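Local coordinates for nickel-dependent hydrogenase large subunit (Allochromatium vinosum, PDB 3MYR), which forms the nickel-iron subunit of a heterodimeric hydrogenase that oxidises molecular hydrogen and passes the electrons to an acceptor, at residues I28-S33 with G515-R520; G272-G277 with Q531-L536. All coordinates share one frame; numbering follows the deposited sequence.

Contact 1: residues I28-S33 with G515-R520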
ATOM      1  N   ILE B  28      -2.827 -10.276  27.999  1.00 34.31           N
ATOM      2  CA  ILE B  28      -1.858 -10.783  27.060  1.00 32.04           C
ATOM      3  C   ILE B  28      -0.484 -10.930  27.726  1.00 32.23           C
ATOM      4  O   ILE B  28       0.143  -9.934  28.069  1.00 35.25           O
ATOM      5  CB  ILE B  28      -1.797  -9.940  25.774  1.00 30.43           C
ATOM      6  CG1 ILE B  28      -3.165  -9.974  25.084  1.00 27.97           C
ATOM      7  CG2 ILE B  28      -0.667 -10.475  24.854  1.00 25.91           C
ATOM      8  CD1 ILE B  28      -3.254  -9.203  23.782  1.00 28.50           C
ATOM      9  N   ALA B  29       0.008 -12.148  27.866  1.00 30.43           N
ATOM     10  CA  ALA B  29       1.330 -12.346  28.518  1.00 31.34           C
ATOM     11  C   ALA B  29       2.480 -12.315  27.501  1.00 31.97           C
ATOM     12  O   ALA B  29       3.476 -11.634  27.732  1.00 31.93           O
ATOM     13  CB  ALA B  29       1.375 -13.653  29.358  1.00 30.04           C
ATOM     14  N   GLN B  30       2.331 -13.019  26.380  1.00 30.52           N
ATOM     15  CA  GLN B  30       3.300 -12.937  25.263  1.00 30.13           C
ATOM     16  C   GLN B  30       2.520 -12.864  23.961  1.00 29.31           C
ATOM     17  O   GLN B  30       1.502 -13.566  23.794  1.00 29.24           O
ATOM     18  CB  GLN B  30       4.244 -14.148  25.185  1.00 31.68           C
ATOM     19  CG  GLN B  30       5.300 -14.341  26.316  1.00 40.61           C
ATOM     20  CD  GLN B  30       6.498 -13.350  26.246  1.00 55.10           C
ATOM     21  OE1 GLN B  30       6.495 -12.320  26.949  1.00 61.52           O
ATOM     22  NE2 GLN B  30       7.536 -13.674  25.439  1.00 56.14           N
ATOM     23  N   ALA B  31       2.998 -12.046  23.030  1.00 26.12           N
ATOM     24  CA  ALA B  31       2.405 -11.989  21.701  1.00 25.85           C
ATOM     25  C   ALA B  31       3.451 -12.366  20.623  1.00 26.25           C
ATOM     26  O   ALA B  31       4.663 -12.100  20.767  1.00 23.91           O
ATOM     27  CB  ALA B  31       1.836 -10.589  21.448  1.00 24.78           C
ATOM     28  N   TYR B  32       2.964 -12.946  19.526  1.00 26.31           N
ATOM     29  CA  TYR B  32       3.819 -13.352  18.399  1.00 26.26           C
ATOM     30  C   TYR B  32       3.172 -12.841  17.108  1.00 26.11           C
ATOM     31  O   TYR B  32       1.940 -12.966  16.933  1.00 23.88           O
ATOM     32  CB  TYR B  32       4.007 -14.878  18.332  1.00 25.28           C
ATOM     33  CG  TYR B  32       4.558 -15.412  19.608  1.00 28.86           C
ATOM     34  CD1 TYR B  32       5.943 -15.647  19.757  1.00 28.30           C
ATOM     35  CD2 TYR B  32       3.717 -15.648  20.699  1.00 28.96           C
ATOM     36  CE1 TYR B  32       6.460 -16.095  20.954  1.00 28.55           C
ATOM     37  CE2 TYR B  32       4.236 -16.123  21.922  1.00 26.10           C
ATOM     38  CZ  TYR B  32       5.609 -16.320  22.031  1.00 31.82           C
ATOM     39  OH  TYR B  32       6.142 -16.812  23.218  1.00 31.77           O
ATOM     40  N   SER B  33       4.002 -12.172  16.287  1.00 25.22           N
ATOM     41  CA  SER B  33       3.602 -11.556  15.018  1.00 23.14           C
ATOM     42  C   SER B  33       4.201 -12.406  13.870  1.00 23.88           C
ATOM     43  O   SER B  33       5.422 -12.649  13.821  1.00 20.91           O
ATOM     44  CB  SER B  33       4.175 -10.140  14.921  1.00 23.87           C
ATOM     45  OG  SER B  33       3.841  -9.622  13.633  1.00 23.45           O
ATOM     46  N   GLY B 515       8.133  -7.367  12.601  1.00 21.54           N
ATOM     47  CA  GLY B 515       9.093  -8.471  12.486  1.00 20.44           C
ATOM     48  C   GLY B 515       9.178  -9.205  13.820  1.00 23.61           C
ATOM     49  O   GLY B 515       8.787  -8.667  14.866  1.00 23.96           O
ATOM     50  N   PRO B 516       9.677 -10.443  13.806  1.00 21.86           N
ATOM     51  CA  PRO B 516       9.527 -11.242  15.032  1.00 23.25           C
ATOM     52  C   PRO B 516      10.713 -11.028  15.972  1.00 23.62           C
ATOM     53  O   PRO B 516      11.471 -10.032  15.848  1.00 23.83           O
ATOM     54  CB  PRO B 516       9.500 -12.699  14.491  1.00 22.06           C
ATOM     55  CG  PRO B 516      10.545 -12.616  13.349  1.00 20.23           C
ATOM     56  CD  PRO B 516      10.224 -11.237  12.672  1.00 21.69           C
ATOM     57  N   ARG B 517      10.857 -11.950  16.917  1.00 25.05           N
ATOM     58  CA  ARG B 517      11.942 -11.908  17.905  1.00 26.10           C
ATOM     59  C   ARG B 517      13.288 -12.166  17.276  1.00 27.34           C
ATOM     60  O   ARG B 517      13.356 -12.758  16.203  1.00 25.47           O
ATOM     61  CB  ARG B 517      11.695 -12.907  19.005  1.00 24.29           C
ATOM     62  CG  ARG B 517      10.635 -12.470  20.015  1.00 24.65           C
ATOM     63  CD  ARG B 517       9.965 -13.694  20.740  1.00 23.52           C
ATOM     64  NE  ARG B 517       9.057 -13.271  21.843  1.00 26.27           N
ATOM     65  CZ  ARG B 517       7.836 -12.730  21.678  1.00 29.22           C
ATOM     66  NH1 ARG B 517       7.324 -12.581  20.464  1.00 26.24           N
ATOM     67  NH2 ARG B 517       7.094 -12.359  22.741  1.00 27.54           N
ATOM     68  N   ASP B 518      14.351 -11.746  17.984  1.00 28.82           N
ATOM     69  CA  ASP B 518      15.741 -11.942  17.571  1.00 30.09           C
ATOM     70  C   ASP B 518      16.389 -12.966  18.509  1.00 31.54           C
ATOM     71  O   ASP B 518      15.690 -13.663  19.245  1.00 30.97           O
ATOM     72  CB  ASP B 518      16.541 -10.604  17.575  1.00 28.52           C
ATOM     73  CG  ASP B 518      16.648  -9.981  18.976  1.00 30.76           C
ATOM     74  OD1 ASP B 518      16.481 -10.703  19.994  1.00 30.60           O
ATOM     75  OD2 ASP B 518      16.816  -8.744  19.077  1.00 30.71           O
ATOM     76  N   GLY B 519      17.705 -13.120  18.439  1.00 33.24           N
ATOM     77  CA  GLY B 519      18.388 -14.180  19.236  1.00 36.22           C
ATOM     78  C   GLY B 519      18.395 -13.987  20.747  1.00 38.13           C
ATOM     79  O   GLY B 519      18.684 -14.926  21.481  1.00 37.03           O
ATOM     80  N   ARG B 520      18.098 -12.764  21.204  1.00 38.80           N
ATOM     81  CA  ARG B 520      18.069 -12.440  22.639  1.00 41.76           C
ATOM     82  C   ARG B 520      16.622 -12.556  23.144  1.00 41.68           C
ATOM     83  O   ARG B 520      16.322 -12.113  24.254  1.00 41.76           O
ATOM     84  CB  ARG B 520      18.607 -11.000  22.908  1.00 42.68           C
ATOM     85  CG  ARG B 520      20.123 -10.700  22.592  1.00 51.94           C
ATOM     86  CD  ARG B 520      20.596 -11.191  21.135  1.00 66.82           C
ATOM     87  NE  ARG B 520      20.898 -10.097  20.172  1.00 72.82           N
ATOM     88  CZ  ARG B 520      20.713 -10.100  18.832  1.00 73.23           C
ATOM     89  NH1 ARG B 520      20.994  -8.969  18.186  1.00 71.08           N
ATOM     90  NH2 ARG B 520      20.208 -11.162  18.139  1.00 66.68           N
TER

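Contact 2: residues G272-G277 with Q531-L536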
ATOM      1  N   GLY B 272      -4.440   5.722  25.498  1.00 22.50           N
ATOM      2  CA  GLY B 272      -3.188   6.478  25.582  1.00 24.35           C
ATOM      3  C   GLY B 272      -2.281   5.856  26.643  1.00 24.53           C
ATOM      4  O   GLY B 272      -1.203   6.373  26.919  1.00 22.85           O
ATOM      5  N   GLU B 273      -2.659   4.696  27.187  1.00 25.58           N
ATOM      6  CA  GLU B 273      -1.860   4.085  28.255  1.00 25.52           C
ATOM      7  C   GLU B 273      -1.439   2.693  27.915  1.00 25.78           C
ATOM      8  O   GLU B 273      -0.926   1.959  28.806  1.00 28.25           O
ATOM      9  CB  GLU B 273      -2.640   4.062  29.597  1.00 26.29           C
ATOM     10  CG  GLU B 273      -3.097   5.485  30.039  1.00 33.36           C
ATOM     11  CD  GLU B 273      -3.961   5.440  31.319  1.00 42.02           C
ATOM     12  OE1 GLU B 273      -3.491   4.785  32.282  1.00 46.90           O
ATOM     13  OE2 GLU B 273      -5.076   6.064  31.361  1.00 39.29           O
ATOM     14  N   ARG B 274      -1.667   2.273  26.679  1.00 21.98           N
ATOM     15  CA  ARG B 274      -1.221   0.949  26.300  1.00 24.38           C
ATOM     16  C   ARG B 274      -0.680   0.977  24.887  1.00 21.92           C
ATOM     17  O   ARG B 274      -1.004   1.902  24.124  1.00 23.12           O
ATOM     18  CB  ARG B 274      -2.375  -0.111  26.448  1.00 22.75           C
ATOM     19  CG  ARG B 274      -3.616   0.117  25.613  1.00 23.22           C
ATOM     20  CD  ARG B 274      -4.743  -0.926  25.907  1.00 27.56           C
ATOM     21  NE  ARG B 274      -5.145  -0.852  27.318  1.00 31.60           N
ATOM     22  CZ  ARG B 274      -6.136  -0.063  27.746  1.00 35.65           C
ATOM     23  NH1 ARG B 274      -6.898   0.630  26.862  1.00 30.69           N
ATOM     24  NH2 ARG B 274      -6.416  -0.012  29.029  1.00 33.08           N
ATOM     25  N   GLY B 275       0.023  -0.084  24.505  1.00 21.02           N
ATOM     26  CA  GLY B 275       0.303  -0.348  23.079  1.00 21.13           C
ATOM     27  C   GLY B 275       1.600   0.297  22.582  1.00 23.85           C
ATOM     28  O   GLY B 275       1.757   0.615  21.390  1.00 24.88           O
ATOM     29  N   GLU B 276       2.550   0.507  23.482  1.00 24.22           N
ATOM     30  CA  GLU B 276       3.894   0.955  23.041  1.00 26.32           C
ATOM     31  C   GLU B 276       4.959   0.378  23.994  1.00 28.01           C
ATOM     32  O   GLU B 276       5.200   0.923  25.071  1.00 26.44           O
ATOM     33  CB  GLU B 276       3.997   2.492  22.933  1.00 26.55           C
ATOM     34  CG  GLU B 276       5.178   2.982  22.039  1.00 27.30           C
ATOM     35  CD  GLU B 276       6.586   2.739  22.716  1.00 32.22           C
ATOM     36  OE1 GLU B 276       7.335   1.821  22.298  1.00 26.92           O
ATOM     37  OE2 GLU B 276       6.934   3.466  23.662  1.00 29.78           O
ATOM     38  N   GLY B 277       5.596  -0.728  23.596  1.00 28.25           N
ATOM     39  CA  GLY B 277       6.436  -1.430  24.571  1.00 29.89           C
ATOM     40  C   GLY B 277       7.928  -1.383  24.318  1.00 29.19           C
ATOM     41  O   GLY B 277       8.666  -2.161  24.928  1.00 31.11           O
ATOM     42  N   GLN B 531       2.052  -6.768  24.346  1.00 26.93           N
ATOM     43  CA  GLN B 531       2.481  -7.156  25.666  1.00 30.32           C
ATOM     44  C   GLN B 531       2.362  -5.971  26.638  1.00 31.69           C
ATOM     45  O   GLN B 531       2.467  -6.171  27.816  1.00 32.03           O
ATOM     46  CB  GLN B 531       3.898  -7.747  25.666  1.00 29.66           C
ATOM     47  CG  GLN B 531       3.872  -9.089  24.948  1.00 29.48           C
ATOM     48  CD  GLN B 531       5.234  -9.645  24.555  1.00 33.94           C
ATOM     49  OE1 GLN B 531       5.303 -10.639  23.829  1.00 31.32           O
ATOM     50  NE2 GLN B 531       6.309  -9.028  25.035  1.00 27.32           N
ATOM     51  N   ASP B 532       2.135  -4.748  26.140  1.00 31.53           N
ATOM     52  CA  ASP B 532       2.065  -3.559  27.024  1.00 31.26           C
ATOM     53  C   ASP B 532       0.587  -3.225  27.443  1.00 30.40           C
ATOM     54  O   ASP B 532      -0.182  -2.567  26.704  1.00 29.07           O
ATOM     55  CB  ASP B 532       2.785  -2.367  26.346  1.00 31.55           C
ATOM     56  CG  ASP B 532       2.482  -1.026  27.012  1.00 31.63           C
ATOM     57  OD1 ASP B 532       2.502   0.027  26.320  1.00 27.19           O
ATOM     58  OD2 ASP B 532       2.269  -1.002  28.247  1.00 34.05           O
ATOM     59  N   ASN B 533       0.174  -3.743  28.588  1.00 30.01           N
ATOM     60  CA  ASN B 533      -1.090  -3.307  29.209  1.00 30.76           C
ATOM     61  C   ASN B 533      -2.362  -3.674  28.414  1.00 27.71           C
ATOM     62  O   ASN B 533      -3.295  -2.878  28.279  1.00 27.00           O
ATOM     63  CB  ASN B 533      -1.000  -1.793  29.515  1.00 31.88           C
ATOM     64  CG  ASN B 533      -2.091  -1.304  30.510  1.00 38.68           C
ATOM     65  OD1 ASN B 533      -2.374  -0.084  30.627  1.00 42.49           O
ATOM     66  ND2 ASN B 533      -2.714  -2.242  31.207  1.00 38.75           N
ATOM     67  N   HIS B 534      -2.395  -4.866  27.819  1.00 26.95           N
ATOM     68  CA  HIS B 534      -3.628  -5.293  27.132  1.00 27.38           C
ATOM     69  C   HIS B 534      -4.394  -6.381  27.854  1.00 29.35           C
ATOM     70  O   HIS B 534      -3.828  -7.389  28.169  1.00 29.75           O
ATOM     71  CB  HIS B 534      -3.339  -5.771  25.691  1.00 25.67           C
ATOM     72  CG  HIS B 534      -2.934  -4.658  24.762  1.00 25.61           C
ATOM     73  ND1 HIS B 534      -3.682  -4.300  23.651  1.00 26.14           N
ATOM     74  CD2 HIS B 534      -1.913  -3.771  24.829  1.00 19.99           C
ATOM     75  CE1 HIS B 534      -3.153  -3.218  23.086  1.00 19.35           C
ATOM     76  NE2 HIS B 534      -2.081  -2.878  23.775  1.00 24.58           N
ATOM     77  N   GLN B 535      -5.721  -6.254  27.884  1.00 33.34           N
ATOM     78  CA  GLN B 535      -6.668  -7.269  28.405  1.00 36.83           C
ATOM     79  C   GLN B 535      -7.705  -7.507  27.305  1.00 38.22           C
ATOM     80  O   GLN B 535      -8.020  -6.579  26.527  1.00 40.35           O
ATOM     81  CB  GLN B 535      -7.328  -6.779  29.706  1.00 37.44           C
ATOM     82  CG  GLN B 535      -6.349  -6.723  30.931  1.00 43.29           C
ATOM     83  CD  GLN B 535      -5.338  -5.496  30.921  1.00 55.87           C
ATOM     84  OE1 GLN B 535      -4.206  -5.582  31.466  1.00 58.49           O
ATOM     85  NE2 GLN B 535      -5.753  -4.369  30.311  1.00 57.70           N
ATOM     86  N   LEU B 536      -8.100  -8.763  27.095  1.00 37.67           N
ATOM     87  CA  LEU B 536      -9.182  -9.067  26.136  1.00 36.94           C
ATOM     88  C   LEU B 536     -10.474  -9.378  26.901  1.00 37.51           C
ATOM     89  O   LEU B 536     -10.482 -10.292  27.744  1.00 37.14           O
ATOM     90  CB  LEU B 536      -8.812 -10.300  25.313  1.00 37.66           C
ATOM     91  CG  LEU B 536      -8.017 -10.108  24.013  1.00 41.02           C
ATOM     92  CD1 LEU B 536      -7.027  -8.995  24.219  1.00 43.20           C
ATOM     93  CD2 LEU B 536      -7.314 -11.423  23.637  1.00 39.64           C
TER
HETATM   94  O   HOH W   1       1.529   1.072  29.471  1.00 21.46           O

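Contact 1: residues I28-S33 with G515-R520
The guanidinium of Arg517 lies against one face of the Tyr32 ring while its edge is turned to the backbone of the same strand. The two planes are 26° apart, so the stack is tilted, and it is off-centre as well: Arg517 CZ sits 4.3 Å from the centroid of the Tyr32 ring in a cation-pi contact. Arg517 NH1 comes closest to the ring, 3.4 Å from Tyr32 CD1, while CZ lies near CE1, and the guanidinium therefore overlaps the rim of the ring rather than its centre. In its own plane the group meets the carbonyl of Ala31. Arg517 NH1 donates to Ala31 O at 2.7 Å, lying in the carbonyl plane, and a longer, weak bond of 3.1 Å runs from Arg517 NH2 to the same Ala31 O. The arginine chain is extended from CG to NE (chi3 173°), which holds NE well out from the loop backbone. Stack and edge bonds together fix the rotation of the guanidinium, and its NH1 also forms a salt bridge with Glu527. An alanine here would probably leave the Ala31 carbonyl without these donors, Glu527 without its cationic mate and one face of Tyr32 without its stacked partner. Tyr32 is further engaged by Arg4, through a cation-pi contact, and by Tyr373, edge-to-face. Farther along, Pro516 CB rests 4.1 Å from Ser33 O, and Ser33 OG is hydrogen-bonded to the Ala514 carbonyl at the end of helix 509-514. The arrangement is a stacked arginine-tyrosine cation-pi pair whose guanidinium edge is hydrogen-bonded to a backbone carbonyl of the strand, fastening the loop after helix 509-514 to strand 27-35, an outer strand of the three-stranded antiparallel sheet.

Contact 2: residues G272-G277 with Q531-L536
The His534 ring carries the aliphatic part of Arg274 on one face: Arg274 CD stands over the centre, 4.0 Å from the centroid of the His534 ring, in a CH-pi contact. At the ring's edge, near its plane, lies the CA of Gly275. The Arg274 guanidinium is turned 81° from the imidazole and receives the Asn533 carbonyl at its own edge. Arg274 NE donates to Asn533 O at 2.9 Å, nearly along the C=O axis; the bend at chi3 (60°) swings NE aside to that carbonyl, and NH1 forms a salt bridge with Asp270.

Beside this pair the carboxylate of Asp532 is directed at the backbone of the other loop. Its CG is anti to the backbone N (chi1 166°), and OD1 accepts from Glu276 N at 2.9 Å through the anti lone pair. A water lies between Asp532 OD2 and Glu273 O, within hydrogen-bonding distance of both. Gly275 has a positive phi, where a side chain would press on the preceding carbonyl.

The contact joins the loop between helix 236-265 and strand 281-288 to the one between helices 525-531 and 543-551; beyond it, His534 also packs on Ile28 of strand 27-35 and on Thr548 of helix 543-551.

Overall arrangement
The centres of the two contacts are about 15 Å apart, and their segments alternate along the sequence: 28-33, 272-277, 515-520, then 531-536. Helix 525-531 leads from the loop holding 515-520 into 531-536, which also touches strand 27-35. Gln531 joins the contacts directly, its OE1 lying 2.8 Å from Ala31 N in a probable hydrogen bond, while Ile28 N similarly approaches His534 O. The C-terminal part of the chain thus ties the N-terminal sheet to the loop after helix 236-265. Contact 1 is nearer the metals, the side chain of Pro516 about 11 Å from the magnesium ion and that of Ser33 about 12 Å from the nickel-iron centre; contact 2 lies away from the sites.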